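Chorismatase (Streptomyces hygroscopicus, PDB 4BPS) catalyses the hydrolysis of chorismate to a dihydroxycyclohexadiene carboxylic acid and pyruvate, a step in the biosynthesis of the immunosuppressants FK506 and FK520. Local coordinates at residues A117-T120 against N121-L125; L267-M270 against A271-I274. All blocks are in the same frame, centred on the assembly; numbering follows the deposited sequence.

In the fold
Contacts 1 and 2 are both successive turns of single helices, but they lie on different elements. Contact 1 is on helix 112-129 and contact 2 on helix 259-274. Their centres are about 31 Å apart, on opposite sides of the chain's centre. Contact 1 is partly buried: an aromatic and aliphatic face meets the fold while Ala-117 is exposed. Contact 2 is more deeply buried, yet its main side-chain link is polar, an amide to guanidinium bond, with a water bridging the same two groups. Each comes near the ligand pocket from its own helix. Tyr-119 approaches the substrate-binding Arg-162, and Val-273 approaches the substrate-binding Arg-228.

Contact 1 of 2, residues A117-T120 against N121-L125; sequences ALYT and NVFQL
Residues 117-120 and 121-125 form consecutive turns of one alpha-helix, joined by four i to i+4 backbone bonds from Asn-121 N to Ala-117 O through to Gln-124 N to Thr-120 O. The bond from Phe-123 N to Tyr-119 O is 2.9 Å long and almost straight, at 175°. On the inner face the Tyr-119 and Phe-123 rings meet obliquely, with their planes at 50°. Tyr-119 CD1 lies 4.1 Å from Phe-123 CZ. With CG anti to its carbonyl carbon (chi1 -66°), the Phe-123 ring runs back beside the previous turn, and its CD2 comes 3.2 Å from Tyr-119 O. Beside this pair, Leu-118 CD2 touches Val-122 CG2 at 4.2 Å. Helix 154-169 packs on both rings, through Ala-165, and strand 189-196 receives Leu-118, Tyr-119 and Val-122.

Asn-121 folds its amide back over the first turn. Its ND2 is 3.2 Å from Ala-117 O, but the angle is too poor for a hydrogen bond. The same side chain also touches Asn-88 and Ile-90. A glycine in its place would probably open a gap beside Ala-117 O and leave Asn-88 and Ile-90 without that contact. Thr-120 OG1 bonds back to Ala-116 O, within the helix. Apolar and aromatic groups thus seat the helix on strand 189-196 and helix 154-169. The partly exposed Thr-120, Asn-121 and Gln-124 lie toward the rim, the first two still touching neighbours. The Tyr-119 hydroxyl bonds to Asn-139, a residue of the ligand pocket, from behind the first shell.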
loop_
_atom_site.group_PDB
_atom_site.type_symbol
_atom_site.label_atom_id
_atom_site.label_comp_id
_atom_site.label_asym_id
_atom_site.label_seq_id
_atom_site.Cartn_x
_atom_site.Cartn_y
_atom_site.Cartn_z
ATOM N N ALA A 117 -12.878 -10.114 -9.119
ATOM C CA ALA A 117 -12.190 -10.763 -10.228
ATOM C C ALA A 117 -10.694 -10.398 -10.249
ATOM O O ALA A 117 -9.841 -11.250 -10.470
ATOM C CB ALA A 117 -12.858 -10.419 -11.550
ATOM N N LEU A 118 -10.387 -9.129 -10.006
ATOM C CA LEU A 118 -9.019 -8.659 -9.978
ATOM C C LEU A 118 -8.247 -9.376 -8.874
ATOM O O LEU A 118 -7.166 -9.922 -9.119
ATOM C CB LEU A 118 -9.050 -7.135 -9.774
ATOM C CG LEU A 118 -7.702 -6.436 -9.723
ATOM C CD1 LEU A 118 -7.831 -4.977 -10.175
ATOM C CD2 LEU A 118 -7.113 -6.504 -8.315
ATOM N N TYR A 119 -8.800 -9.410 -7.663
ATOM C CA TYR A 119 -8.108 -10.097 -6.575
ATOM C C TYR A 119 -8.022 -11.604 -6.814
ATOM O O TYR A 119 -7.018 -12.217 -6.494
ATOM C CB TYR A 119 -8.743 -9.776 -5.202
ATOM C CG TYR A 119 -8.031 -8.629 -4.516
ATOM C CD1 TYR A 119 -6.933 -8.870 -3.718
ATOM C CD2 TYR A 119 -8.426 -7.315 -4.712
ATOM C CE1 TYR A 119 -6.215 -7.831 -3.133
ATOM C CE2 TYR A 119 -7.710 -6.271 -4.140
ATOM C CZ TYR A 119 -6.613 -6.535 -3.337
ATOM O OH TYR A 119 -5.873 -5.515 -2.768
ATOM N N THR A 120 -9.065 -12.200 -7.398
ATOM C CA THR A 120 -8.968 -13.612 -7.785
ATOM C C THR A 120 -7.759 -13.832 -8.683
ATOM O O THR A 120 -7.007 -14.788 -8.521
ATOM C CB THR A 120 -10.237 -14.074 -8.492
ATOM O OG1 THR A 120 -11.322 -14.154 -7.555
ATOM C CG2 THR A 120 -10.047 -15.460 -9.119
ATOM N N ASN A 121 -7.591 -12.937 -9.642
ATOM C CA ASN A 121 -6.496 -13.070 -10.589
ATOM C C ASN A 121 -5.137 -12.885 -9.893
ATOM O O ASN A 121 -4.180 -13.601 -10.210
ATOM C CB ASN A 121 -6.660 -12.100 -11.758
ATOM C CG ASN A 121 -7.810 -12.500 -12.665
ATOM O OD1 ASN A 121 -8.196 -13.666 -12.694
ATOM N ND2 ASN A 121 -8.386 -11.542 -13.361
ATOM N N VAL A 122 -5.055 -11.968 -8.930
ATOM C CA VAL A 122 -3.833 -11.809 -8.138
ATOM C C VAL A 122 -3.511 -13.081 -7.341
ATOM O O VAL A 122 -2.372 -13.595 -7.387
ATOM C CB VAL A 122 -3.934 -10.581 -7.221
ATOM C CG1 VAL A 122 -2.787 -10.534 -6.217
ATOM C CG2 VAL A 122 -3.977 -9.287 -8.039
ATOM N N PHE A 123 -4.491 -13.606 -6.607
ATOM C CA PHE A 123 -4.255 -14.823 -5.831
ATOM C C PHE A 123 -3.862 -15.965 -6.756
ATOM O O PHE A 123 -2.948 -16.744 -6.449
ATOM C CB PHE A 123 -5.475 -15.221 -5.007
ATOM C CG PHE A 123 -5.847 -14.247 -3.910
ATOM C CD1 PHE A 123 -4.921 -13.777 -2.985
ATOM C CD2 PHE A 123 -7.160 -13.835 -3.777
ATOM C CE1 PHE A 123 -5.300 -12.911 -1.971
ATOM C CE2 PHE A 123 -7.544 -12.943 -2.780
ATOM C CZ PHE A 123 -6.615 -12.488 -1.875
ATOM N N GLN A 124 -4.549 -16.095 -7.894
ATOM C CA GLN A 124 -4.224 -17.172 -8.820
ATOM C C GLN A 124 -2.829 -17.039 -9.406
ATOM O O GLN A 124 -2.149 -18.044 -9.570
ATOM C CB GLN A 124 -5.266 -17.230 -9.924
ATOM C CG GLN A 124 -5.011 -18.348 -10.922
ATOM C CD GLN A 124 -4.766 -19.743 -10.273
ATOM O OE1 GLN A 124 -5.462 -20.141 -9.342
ATOM N NE2 GLN A 124 -3.769 -20.476 -10.776
ATOM N N LEU A 125 -2.403 -15.816 -9.746
ATOM C CA LEU A 125 -1.071 -15.613 -10.297
ATOM C C LEU A 125 0.005 -15.953 -9.256
ATOM O O LEU A 125 1.015 -16.586 -9.559
ATOM C CB LEU A 125 -0.879 -14.162 -10.765
ATOM C CG LEU A 125 0.458 -13.913 -11.477
ATOM C CD1 LEU A 125 0.478 -14.598 -12.834
ATOM C CD2 LEU A 125 0.716 -12.407 -11.612
#

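Contact 2 of 2, residues L267-M270 against A271-I274; sequences LDNM and ARVI
Leu-267 accepts the first helical bond of this stretch through its O, from Ala-271 N at 2.9 Å. Asp-268 O takes Arg-272 N in the same way and also sits 4.2 Å above the Arg-272 guanidinium plane, toward its rim. The Asp-268 carboxylate turns elsewhere, to a salt bridge with Arg-316. Asn-269 carries the side-chain link. Its OD1 accepts Arg-272 NH2 at 2.7 Å, in the amide plane and close to the guanidinium plane, although the two flat groups are 75° apart. The arginine chain extends to CD and then bends at chi3 (-52°), which brings the guanidinium back beside Asn-269. A water accepts from Arg-272 NH1 at 2.7 Å and donates weakly to Asn-269 OD1. Asn-206 also bonds both Asn-269 OD1 and Arg-272 NH2, tying the pair to its loop. The O of Met-270, a selenomethionine, accepts Ile-274 N at 3.2 Å, and Ile-274 CG1 packs 3.4 Å from that O.

Helix 259-274 rests on strand 239-249. Asn-269 ND2 bonds the strand carbonyls of Ala-246 and Ile-248, while Ile-274 packs on Leu-240 and Ile-242. Beyond, Val-273 O meets Asn-278 of helix 276-281.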
loop_
_atom_site.group_PDB
_atom_site.type_symbol
_atom_site.label_atom_id
_atom_site.label_comp_id
_atom_site.label_asym_id
_atom_site.label_seq_id
_atom_site.Cartn_x
_atom_site.Cartn_y
_atom_site.Cartn_z
ATOM N N LEU A 267 0.968 9.027 13.348
ATOM C CA LEU A 267 2.388 8.815 13.614
ATOM C C LEU A 267 2.583 8.003 14.901
ATOM O O LEU A 267 3.460 7.152 14.962
ATOM C CB LEU A 267 3.102 10.158 13.663
ATOM C CG LEU A 267 3.234 10.856 12.305
ATOM C CD1 LEU A 267 3.648 12.326 12.509
ATOM C CD2 LEU A 267 4.225 10.137 11.430
ATOM N N ASP A 268 1.780 8.285 15.938
ATOM C CA ASP A 268 1.827 7.474 17.154
ATOM C C ASP A 268 1.529 6.008 16.847
ATOM O O ASP A 268 2.176 5.112 17.395
ATOM C CB ASP A 268 0.797 7.929 18.195
ATOM C CG ASP A 268 1.073 9.279 18.805
ATOM O OD1 ASP A 268 2.182 9.823 18.670
ATOM O OD2 ASP A 268 0.115 9.783 19.453
ATOM N N ASN A 269 0.526 5.757 16.002
ATOM C CA ASN A 269 0.175 4.382 15.656
ATOM C C ASN A 269 1.323 3.715 14.897
ATOM O O ASN A 269 1.671 2.546 15.151
ATOM C CB ASN A 269 -1.088 4.354 14.806
ATOM C CG ASN A 269 -2.368 4.425 15.648
ATOM O OD1 ASN A 269 -2.417 3.891 16.753
ATOM N ND2 ASN A 269 -3.433 5.004 15.083
HETATM N N MSE A 270 1.957 4.440 13.976
HETATM C CA MSE A 270 3.097 3.897 13.259
HETATM C C MSE A 270 4.225 3.552 14.238
HETATM O O MSE A 270 4.832 2.484 14.134
HETATM C CB MSE A 270 3.549 4.920 12.213
HETATM C CG MSE A 270 4.812 4.538 11.476
HETATM SE SE MSE A 270 5.271 5.778 10.038
HETATM C CE MSE A 270 4.143 5.045 8.630
ATOM N N ALA A 271 4.499 4.452 15.189
ATOM C CA ALA A 271 5.562 4.199 16.171
ATOM C C ALA A 271 5.226 2.990 17.023
ATOM O O ALA A 271 6.109 2.204 17.358
ATOM C CB ALA A 271 5.792 5.423 17.040
ATOM N N ARG A 272 3.955 2.806 17.354
ATOM C CA ARG A 272 3.579 1.676 18.201
ATOM C C ARG A 272 3.765 0.361 17.452
ATOM O O ARG A 272 4.256 -0.620 18.015
ATOM C CB ARG A 272 2.141 1.805 18.703
ATOM C CG ARG A 272 1.869 0.825 19.835
ATOM C CD ARG A 272 0.437 0.838 20.345
ATOM N NE ARG A 272 0.069 2.200 20.667
ATOM C CZ ARG A 272 -0.685 2.967 19.897
ATOM N NH1 ARG A 272 -0.899 4.229 20.230
ATOM N NH2 ARG A 272 -1.232 2.487 18.791
ATOM N N VAL A 273 3.380 0.328 16.182
ATOM C CA VAL A 273 3.427 -0.887 15.397
ATOM C C VAL A 273 4.856 -1.396 15.262
ATOM O O VAL A 273 5.117 -2.595 15.295
ATOM C CB VAL A 273 2.819 -0.617 14.013
ATOM C CG1 VAL A 273 3.181 -1.703 13.031
ATOM C CG2 VAL A 273 1.324 -0.499 14.142
ATOM N N ILE A 274 5.789 -0.458 15.073
ATOM C CA ILE A 274 7.196 -0.813 14.821
ATOM C C ILE A 274 8.065 -0.842 16.084
ATOM O O ILE A 274 9.264 -1.115 15.992
ATOM C CB ILE A 274 7.834 0.126 13.757
ATOM C CG1 ILE A 274 8.079 1.534 14.343
ATOM C CG2 ILE A 274 6.975 0.131 12.489
ATOM C CD1 ILE A 274 8.672 2.548 13.364
HETATM O O HOH W 1 -1.961 6.143 18.726
#